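PDB 7ADK: putative immunoglobulin-blocking virulence protein from Mycoplasma mycoides subsp. capri, which probably binds and blocks host immunoglobulin as a mycoplasma virulence factor, acting in a complex with a lipoprotein partner. Local coordinates for residues 269-273 against 283-287; 653-657 against 694-700; 685-691 against 719-723. All coordinates share one frame; numbering follows the deposited sequence.

Interaction 1: residues 269-273 against 283-287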
loop_
_atom_site.group_PDB
_atom_site.type_symbol
_atom_site.label_atom_id
_atom_site.label_comp_id
_atom_site.label_asym_id
_atom_site.label_seq_id
_atom_site.Cartn_x
_atom_site.Cartn_y
_atom_site.Cartn_z
ATOM N N GLU A 269 55.576 -14.065 -22.515
ATOM C CA GLU A 269 55.270 -12.653 -22.225
ATOM C C GLU A 269 54.803 -12.414 -20.779
ATOM O O GLU A 269 55.129 -11.386 -20.191
ATOM C CB GLU A 269 54.211 -12.129 -23.208
ATOM C CG GLU A 269 54.737 -11.955 -24.640
ATOM C CD GLU A 269 53.792 -11.116 -25.508
ATOM O OE1 GLU A 269 52.579 -11.399 -25.553
ATOM O OE2 GLU A 269 54.251 -10.171 -26.177
ATOM N N TYR A 270 54.056 -13.350 -20.190
ATOM C CA TYR A 270 53.390 -13.204 -18.895
ATOM C C TYR A 270 54.293 -12.777 -17.725
ATOM O O TYR A 270 53.944 -11.793 -17.073
ATOM C CB TYR A 270 52.600 -14.484 -18.584
ATOM C CG TYR A 270 52.108 -14.598 -17.151
ATOM C CD1 TYR A 270 50.887 -14.030 -16.742
ATOM C CD2 TYR A 270 52.896 -15.274 -16.203
ATOM C CE1 TYR A 270 50.469 -14.124 -15.404
ATOM C CE2 TYR A 270 52.490 -15.364 -14.866
ATOM C CZ TYR A 270 51.273 -14.789 -14.459
ATOM O OH TYR A 270 50.874 -14.889 -13.172
ATOM N N PRO A 271 55.440 -13.429 -17.446
ATOM C CA PRO A 271 56.227 -13.150 -16.246
ATOM C C PRO A 271 56.853 -11.749 -16.222
ATOM O O PRO A 271 57.080 -11.198 -15.140
ATOM C CB PRO A 271 57.276 -14.259 -16.175
ATOM C CG PRO A 271 57.405 -14.759 -17.601
ATOM C CD PRO A 271 56.009 -14.558 -18.160
ATOM N N LYS A 272 57.084 -11.145 -17.395
ATOM C CA LYS A 272 57.510 -9.744 -17.516
ATOM C C LYS A 272 56.302 -8.817 -17.490
ATOM O O LYS A 272 56.224 -7.920 -16.651
ATOM C CB LYS A 272 58.366 -9.549 -18.780
ATOM C CG LYS A 272 59.660 -10.380 -18.803
ATOM C CD LYS A 272 60.597 -10.120 -17.622
ATOM C CE LYS A 272 61.949 -10.816 -17.769
ATOM N NZ LYS A 272 61.849 -12.284 -17.708
ATOM N N LEU A 273 55.334 -9.065 -18.380
ATOM C CA LEU A 273 54.185 -8.188 -18.624
ATOM C C LEU A 273 53.261 -8.055 -17.404
ATOM O O LEU A 273 52.637 -7.012 -17.252
ATOM C CB LEU A 273 53.431 -8.701 -19.867
ATOM C CG LEU A 273 52.400 -7.721 -20.456
ATOM C CD1 LEU A 273 53.042 -6.641 -21.316
ATOM C CD2 LEU A 273 51.430 -8.478 -21.343
ATOM N N GLU A 283 44.620 -6.514 -16.438
ATOM C CA GLU A 283 45.366 -7.765 -16.294
ATOM C C GLU A 283 44.524 -8.999 -16.626
ATOM O O GLU A 283 44.833 -9.709 -17.578
ATOM C CB GLU A 283 46.036 -7.814 -14.905
ATOM C CG GLU A 283 46.546 -9.159 -14.356
ATOM C CD GLU A 283 47.585 -9.945 -15.163
ATOM O OE1 GLU A 283 47.819 -9.682 -16.360
ATOM O OE2 GLU A 283 48.167 -10.877 -14.565
ATOM N N TYR A 284 43.466 -9.322 -15.885
ATOM C CA TYR A 284 42.991 -10.707 -15.940
ATOM C C TYR A 284 42.045 -10.954 -17.140
ATOM O O TYR A 284 41.905 -12.087 -17.586
ATOM C CB TYR A 284 42.747 -11.204 -14.499
ATOM C CG TYR A 284 41.479 -10.983 -13.698
ATOM C CD1 TYR A 284 41.144 -9.697 -13.258
ATOM C CD2 TYR A 284 41.104 -12.037 -12.845
ATOM C CE1 TYR A 284 40.292 -9.460 -12.166
ATOM C CE2 TYR A 284 40.297 -11.832 -11.716
ATOM C CZ TYR A 284 39.854 -10.540 -11.387
ATOM O OH TYR A 284 39.068 -10.337 -10.305
ATOM N N ILE A 285 41.620 -9.886 -17.840
ATOM C CA ILE A 285 41.188 -9.896 -19.257
ATOM C C ILE A 285 42.261 -10.488 -20.191
ATOM O O ILE A 285 41.962 -11.261 -21.103
ATOM C CB ILE A 285 40.796 -8.461 -19.717
ATOM C CG1 ILE A 285 39.424 -8.073 -19.126
ATOM C CG2 ILE A 285 40.745 -8.293 -21.245
ATOM C CD1 ILE A 285 38.989 -6.622 -19.342
ATOM N N TRP A 286 43.533 -10.148 -19.988
ATOM C CA TRP A 286 44.641 -10.659 -20.785
ATOM C C TRP A 286 44.943 -12.132 -20.478
ATOM O O TRP A 286 45.587 -12.796 -21.287
ATOM C CB TRP A 286 45.857 -9.726 -20.636
ATOM C CG TRP A 286 47.036 -9.982 -21.520
ATOM C CD1 TRP A 286 47.202 -9.539 -22.783
ATOM C CD2 TRP A 286 48.244 -10.731 -21.212
ATOM N NE1 TRP A 286 48.364 -10.060 -23.307
ATOM C CE2 TRP A 286 49.023 -10.841 -22.395
ATOM C CE3 TRP A 286 48.781 -11.302 -20.043
ATOM C CZ2 TRP A 286 50.207 -11.582 -22.446
ATOM C CZ3 TRP A 286 50.014 -11.974 -20.066
ATOM C CH2 TRP A 286 50.706 -12.156 -21.270
ATOM N N LEU A 287 44.472 -12.712 -19.369
ATOM C CA LEU A 287 44.536 -14.165 -19.157
ATOM C C LEU A 287 43.493 -14.881 -20.019
ATOM O O LEU A 287 43.869 -15.653 -20.885
ATOM C CB LEU A 287 44.425 -14.560 -17.670
ATOM C CG LEU A 287 45.668 -14.476 -16.778
ATOM C CD1 LEU A 287 46.856 -15.191 -17.385
ATOM C CD2 LEU A 287 46.089 -13.069 -16.444
#

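Interaction 2: residues 653-657 against 694-700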
loop_
_atom_site.group_PDB
_atom_site.type_symbol
_atom_site.label_atom_id
_atom_site.label_comp_id
_atom_site.label_asym_id
_atom_site.label_seq_id
_atom_site.Cartn_x
_atom_site.Cartn_y
_atom_site.Cartn_z
ATOM N N SER A 653 -15.350 -23.864 23.368
ATOM C CA SER A 653 -15.735 -24.907 24.322
ATOM C C SER A 653 -14.494 -25.582 24.935
ATOM O O SER A 653 -13.364 -25.385 24.492
ATOM C CB SER A 653 -16.660 -25.913 23.622
ATOM O OG SER A 653 -17.234 -26.839 24.515
ATOM N N SER A 654 -14.653 -26.514 25.868
ATOM C CA SER A 654 -13.572 -27.419 26.278
ATOM C C SER A 654 -13.412 -28.611 25.296
ATOM O O SER A 654 -13.360 -29.768 25.699
ATOM C CB SER A 654 -13.772 -27.812 27.745
ATOM O OG SER A 654 -12.543 -28.115 28.354
ATOM N N ASP A 655 -13.340 -28.350 23.987
ATOM C CA ASP A 655 -12.881 -29.300 22.952
ATOM C C ASP A 655 -11.352 -29.264 22.760
ATOM O O ASP A 655 -10.793 -30.022 21.976
ATOM C CB ASP A 655 -13.578 -29.058 21.595
ATOM C CG ASP A 655 -13.024 -27.879 20.790
ATOM O OD1 ASP A 655 -12.630 -26.887 21.420
ATOM O OD2 ASP A 655 -12.983 -27.931 19.538
ATOM N N GLU A 656 -10.642 -28.381 23.455
ATOM C CA GLU A 656 -9.203 -28.188 23.300
ATOM C C GLU A 656 -8.390 -29.419 23.680
ATOM O O GLU A 656 -7.275 -29.564 23.212
ATOM C CB GLU A 656 -8.744 -26.969 24.103
ATOM C CG GLU A 656 -9.418 -25.688 23.613
ATOM C CD GLU A 656 -8.679 -24.435 24.065
ATOM O OE1 GLU A 656 -8.847 -24.025 25.230
ATOM O OE2 GLU A 656 -7.923 -23.866 23.253
ATOM N N LEU A 657 -8.953 -30.343 24.460
ATOM C CA LEU A 657 -8.377 -31.663 24.737
ATOM C C LEU A 657 -8.213 -32.503 23.457
ATOM O O LEU A 657 -7.355 -33.380 23.384
ATOM C CB LEU A 657 -9.297 -32.424 25.705
ATOM C CG LEU A 657 -9.402 -31.863 27.132
ATOM C CD1 LEU A 657 -10.349 -30.678 27.268
ATOM C CD2 LEU A 657 -9.936 -32.957 28.049
ATOM N N THR A 694 -15.767 -28.725 31.882
ATOM C CA THR A 694 -14.788 -29.818 31.768
ATOM C C THR A 694 -13.337 -29.333 31.880
ATOM O O THR A 694 -12.908 -28.432 31.151
ATOM C CB THR A 694 -14.989 -30.562 30.438
ATOM O OG1 THR A 694 -16.331 -30.962 30.282
ATOM C CG2 THR A 694 -14.120 -31.798 30.298
ATOM N N LEU A 695 -12.539 -29.985 32.737
ATOM C CA LEU A 695 -11.120 -29.676 32.953
ATOM C C LEU A 695 -10.254 -30.002 31.720
ATOM O O LEU A 695 -10.503 -30.978 31.020
ATOM C CB LEU A 695 -10.566 -30.432 34.178
ATOM C CG LEU A 695 -11.231 -30.124 35.536
ATOM C CD1 LEU A 695 -12.462 -30.991 35.810
ATOM C CD2 LEU A 695 -10.236 -30.378 36.670
ATOM N N LEU A 696 -9.198 -29.224 31.474
ATOM C CA LEU A 696 -8.214 -29.507 30.417
ATOM C C LEU A 696 -7.299 -30.688 30.772
ATOM O O LEU A 696 -6.853 -30.821 31.910
ATOM C CB LEU A 696 -7.349 -28.272 30.116
ATOM C CG LEU A 696 -8.113 -27.008 29.719
ATOM C CD1 LEU A 696 -7.099 -25.888 29.559
ATOM C CD2 LEU A 696 -8.864 -27.167 28.406
ATOM N N SER A 697 -6.971 -31.495 29.767
ATOM C CA SER A 697 -5.912 -32.510 29.819
ATOM C C SER A 697 -4.545 -31.927 29.432
ATOM O O SER A 697 -4.435 -30.750 29.093
ATOM C CB SER A 697 -6.276 -33.659 28.878
ATOM O OG SER A 697 -6.254 -33.235 27.530
ATOM N N ASP A 698 -3.505 -32.761 29.425
ATOM C CA ASP A 698 -2.157 -32.437 28.950
ATOM C C ASP A 698 -2.149 -31.878 27.510
ATOM O O ASP A 698 -1.606 -30.803 27.275
ATOM C CB ASP A 698 -1.301 -33.701 29.088
ATOM C CG ASP A 698 0.181 -33.523 28.756
ATOM O OD1 ASP A 698 0.722 -32.414 28.891
ATOM O OD2 ASP A 698 0.818 -34.505 28.360
ATOM N N GLU A 699 -2.822 -32.505 26.536
ATOM C CA GLU A 699 -2.957 -31.918 25.189
ATOM C C GLU A 699 -3.911 -30.721 25.149
ATOM O O GLU A 699 -3.744 -29.836 24.316
ATOM C CB GLU A 699 -3.345 -32.975 24.153
ATOM C CG GLU A 699 -2.224 -33.989 23.896
ATOM C CD GLU A 699 -0.870 -33.350 23.558
ATOM O OE1 GLU A 699 -0.808 -32.461 22.682
ATOM O OE2 GLU A 699 0.151 -33.751 24.142
ATOM N N GLY A 700 -4.838 -30.614 26.100
ATOM C CA GLY A 700 -5.630 -29.408 26.331
ATOM C C GLY A 700 -4.775 -28.194 26.684
ATOM O O GLY A 700 -4.982 -27.121 26.116
#

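Interaction 3: residues 685-691 against 719-723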
loop_
_atom_site.group_PDB
_atom_site.type_symbol
_atom_site.label_atom_id
_atom_site.label_comp_id
_atom_site.label_asym_id
_atom_site.label_seq_id
_atom_site.Cartn_x
_atom_site.Cartn_y
_atom_site.Cartn_z
ATOM N N THR A 685 -8.089 -8.793 20.871
ATOM C CA THR A 685 -7.266 -8.272 21.970
ATOM C C THR A 685 -7.982 -8.367 23.320
ATOM O O THR A 685 -7.405 -8.041 24.357
ATOM C CB THR A 685 -6.799 -6.836 21.682
ATOM O OG1 THR A 685 -7.897 -5.963 21.556
ATOM C CG2 THR A 685 -5.993 -6.745 20.383
ATOM N N THR A 686 -9.220 -8.857 23.360
ATOM C CA THR A 686 -9.770 -9.524 24.554
ATOM C C THR A 686 -9.443 -11.030 24.489
ATOM O O THR A 686 -8.877 -11.547 23.527
ATOM C CB THR A 686 -11.266 -9.175 24.731
ATOM O OG1 THR A 686 -11.347 -7.798 25.001
ATOM C CG2 THR A 686 -12.014 -9.834 25.891
ATOM N N SER A 687 -9.696 -11.741 25.573
ATOM C CA SER A 687 -9.185 -13.079 25.823
ATOM C C SER A 687 -9.675 -14.180 24.878
ATOM O O SER A 687 -10.688 -14.061 24.198
ATOM C CB SER A 687 -9.621 -13.470 27.240
ATOM O OG SER A 687 -9.398 -12.416 28.151
ATOM N N ILE A 688 -9.033 -15.341 24.967
ATOM C CA ILE A 688 -9.706 -16.602 24.653
ATOM C C ILE A 688 -10.716 -16.863 25.776
ATOM O O ILE A 688 -10.321 -17.049 26.929
ATOM C CB ILE A 688 -8.694 -17.751 24.541
ATOM C CG1 ILE A 688 -7.726 -17.475 23.380
ATOM C CG2 ILE A 688 -9.418 -19.092 24.372
ATOM C CD1 ILE A 688 -6.719 -18.591 23.152
ATOM N N ARG A 689 -12.011 -16.876 25.467
ATOM C CA ARG A 689 -13.067 -17.239 26.414
ATOM C C ARG A 689 -13.245 -18.747 26.386
ATOM O O ARG A 689 -13.688 -19.297 25.384
ATOM C CB ARG A 689 -14.350 -16.470 26.070
ATOM C CG ARG A 689 -15.579 -16.937 26.874
ATOM C CD ARG A 689 -16.874 -16.193 26.535
ATOM N NE ARG A 689 -16.850 -14.763 26.899
ATOM C CZ ARG A 689 -17.888 -13.949 26.844
ATOM N NH1 ARG A 689 -19.081 -14.356 26.535
ATOM N NH2 ARG A 689 -17.754 -12.689 27.095
ATOM N N ILE A 690 -12.936 -19.403 27.494
ATOM C CA ILE A 690 -13.102 -20.842 27.662
ATOM C C ILE A 690 -14.458 -21.071 28.334
ATOM O O ILE A 690 -14.686 -20.611 29.455
ATOM C CB ILE A 690 -11.924 -21.427 28.469
ATOM C CG1 ILE A 690 -10.596 -21.207 27.713
ATOM C CG2 ILE A 690 -12.163 -22.918 28.754
ATOM C CD1 ILE A 690 -9.344 -21.686 28.440
ATOM N N SER A 691 -15.371 -21.761 27.652
ATOM C CA SER A 691 -16.706 -22.108 28.159
ATOM C C SER A 691 -16.830 -23.601 28.515
ATOM O O SER A 691 -16.020 -24.427 28.098
ATOM C CB SER A 691 -17.773 -21.636 27.163
ATOM O OG SER A 691 -17.699 -22.338 25.951
ATOM N N LYS A 719 -4.117 -13.147 27.486
ATOM C CA LYS A 719 -5.333 -13.078 28.314
ATOM C C LYS A 719 -6.292 -14.254 28.108
ATOM O O LYS A 719 -6.682 -14.597 26.994
ATOM C CB LYS A 719 -6.049 -11.735 28.107
ATOM C CG LYS A 719 -5.216 -10.581 28.675
ATOM C CD LYS A 719 -5.904 -9.217 28.590
ATOM C CE LYS A 719 -6.198 -8.819 27.144
ATOM N NZ LYS A 719 -6.588 -7.393 27.022
ATOM N N GLN A 720 -6.739 -14.831 29.213
ATOM C CA GLN A 720 -7.713 -15.922 29.268
ATOM C C GLN A 720 -8.992 -15.451 29.965
ATOM O O GLN A 720 -8.974 -14.522 30.763
ATOM C CB GLN A 720 -7.102 -17.117 30.002
ATOM C CG GLN A 720 -5.907 -17.757 29.283
ATOM C CD GLN A 720 -5.168 -18.757 30.172
ATOM O OE1 GLN A 720 -5.757 -19.501 30.933
ATOM N NE2 GLN A 720 -3.859 -18.842 30.100
ATOM N N ILE A 721 -10.131 -16.059 29.665
ATOM C CA ILE A 721 -11.396 -15.848 30.381
ATOM C C ILE A 721 -11.960 -17.218 30.751
ATOM O O ILE A 721 -12.076 -18.077 29.886
ATOM C CB ILE A 721 -12.380 -14.996 29.540
ATOM C CG1 ILE A 721 -12.193 -13.498 29.832
ATOM C CG2 ILE A 721 -13.836 -15.407 29.779
ATOM C CD1 ILE A 721 -12.845 -12.556 28.811
ATOM N N GLN A 722 -12.398 -17.391 31.994
ATOM C CA GLN A 722 -13.212 -18.536 32.395
ATOM C C GLN A 722 -14.577 -18.039 32.869
ATOM O O GLN A 722 -14.660 -17.298 33.846
ATOM C CB GLN A 722 -12.448 -19.339 33.451
ATOM C CG GLN A 722 -13.189 -20.603 33.903
ATOM C CD GLN A 722 -12.291 -21.670 34.533
ATOM O OE1 GLN A 722 -11.078 -21.673 34.418
ATOM N NE2 GLN A 722 -12.858 -22.665 35.179
ATOM N N ILE A 723 -15.654 -18.406 32.160
ATOM C CA ILE A 723 -17.025 -18.010 32.532
ATOM C C ILE A 723 -17.422 -18.676 33.867
ATOM O O ILE A 723 -16.826 -19.697 34.210
ATOM C CB ILE A 723 -18.027 -18.250 31.376
ATOM C CG1 ILE A 723 -18.451 -19.716 31.215
ATOM C CG2 ILE A 723 -17.489 -17.663 30.063
ATOM C CD1 ILE A 723 -19.555 -19.934 30.172
#

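Interaction 1: residues 269-273 against 283-287
Leu-273 lays one methyl over a face of the indole of Trp-286. Its CD2 stands 3.5 Å from the centroid of the Trp-286 six-membered ring and 13° off the ring normal, a CH-pi contact set over the benzene half of the indole. The leucine gets there with CG anti to the backbone N (chi1 -166°), which carries the branch across to the tryptophan. The rim of the same ring meets the start of the other segment. Tyr-270 CB lies in the ring plane, 3.9 Å from Trp-286 CZ3, while the backbone N of Tyr-270 comes up to Trp-286 CH2 at 3.7 Å. Glu-269 reaches the neighbouring edge, with OE1 3.9 Å from Trp-286 CZ2; its carboxylate is turned 52° from the indole, and the two side chains run across each other.

Beyond the indole, the phenol of Tyr-270 lies beside helix 280-288, its CD1 4.2 Å from Leu-287 CD1. Glu-283 OE2 is also near this ring, lying obliquely to it. The contact is thus mainly apolar, with Trp-286 as the piece inserted between the two short helices. The indole also has a cation-pi contact with Lys-263 and meets the ring of Phe-277, the planes at about 45°. Ile-227 of helix 227-235 packs on Trp-286, and Leu-253 of helix 247-253 on Leu-287, so that the pair 270-273 and 280-288 is built into a cluster of short helices.

Interaction 2: residues 653-657 against 694-700
Leu-657 points its branched end into the bend of segment 694-700, running alongside the backbone from Leu-695 to Ser-697. Its two methyls divide the task: CD2 rests 3.6 Å from Leu-695 O, while CD1 meets Leu-696 CD2 at 4.0 Å, the two leucines passing each other at a slant. At the fork itself, Leu-657 CG lies 3.5 Å from Ser-697 OG. That hydroxyl, placed between its own backbone N and carbonyl carbon (chi1 67°), is turned back over the first turn of helix 698-709; Ser-697 is the N-cap residue, and its OG accepts a weak bond from Gly-700 N.

Ser-654, at the centre of an inverse gamma turn, approaches the other end of the segment. Its CB faces Thr-694 CB, and its OG donates to Thr-694 O over 2.8 Å. The donor stands above the carbonyl plane, 39° out of it, and the C=O...donor angle is 135°. Leu-696 CD2 packs against segment 653-657, near Ser-654 OG and Glu-656 CB. At the helix start the backbones themselves touch: Gly-700, without a side chain, brings its CA to 3.9 Å from Leu-657 CA, and offers a CA-H to Glu-656 O at 3.5 Å. Asn-703 ND2, one turn further along the helix, also donates to that oxygen, and Asn-661 holds Glu-699 OE1.

Chemically, a single conventional hydrogen bond fixes one end of this loop-to-helix contact, whereas the rest is mainly leucine packing, with the backbones side by side at Gly-700; the hydroxyl of Ser-697 lies against Leu-657 while accepting the weak capping bond.

Interaction 3: residues 685-691 against 719-723
Of the flat groups, the guanidinium of Arg-689 has the CG2 methyls of Ile-721 and Ile-723 near it, both set obliquely; Tyr-649 adds a cation-pi contact from outside the pair. The strands involved, 688-690 and 720-722, are adjacent parallel strands of a three-stranded sheet, joined by a beta-alpha-beta crossover through helix 698-709, which packs on Ile-688 and Gln-720. Arg-689 and Ile-721 share the sheet face turned from these two residues. It is the aliphatic part of the arginine that packs, CG lying 3.7 Å from Ile-721 CG2 and 3.8 Å from Ile-723 CG2. The middle strand also bonds to strand 650-652.

Ile-688 straddles its bridge partner Gln-720, its N donating to Lys-719 O at 3.2 Å and its O accepting from Ile-721 N at 2.9 Å. Ile-690 N then reaches Ile-721 O at 2.9 Å. Ser-687, ahead of the strand, tucks its OG beside Ile-721 CG1 and bonds weakly to Gln-720 O.

Lys-719, bent at chi3 (-61°), swings its NZ back to Thr-685 O at 2.9 Å, almost in line with the carbonyl (168°), and the same NZ forms a salt bridge with Asp-158 of the lipoprotein chain.

Interactions 2 and 3 belong to one small unit near the C-terminal end of the modelled chain. Their centres are 14 Å apart, and the chain passes from strand 688-690 of interaction 3 through the loop 694-697 into helix 698-709, whose first residues are part of interaction 2. Ser-653 and Ser-691 touch where the two contacts meet. The centre of interaction 1 lies about 76 Å from that of interaction 3 and about 77 Å from that of interaction 2, in a separate group of short helices. All three are partly buried: aromatic and aliphatic packing dominates interaction 1, a serine bond and leucines join loop to helix in interaction 2, and regular backbone pairing builds interaction 3, which alone reaches the lipoprotein chain.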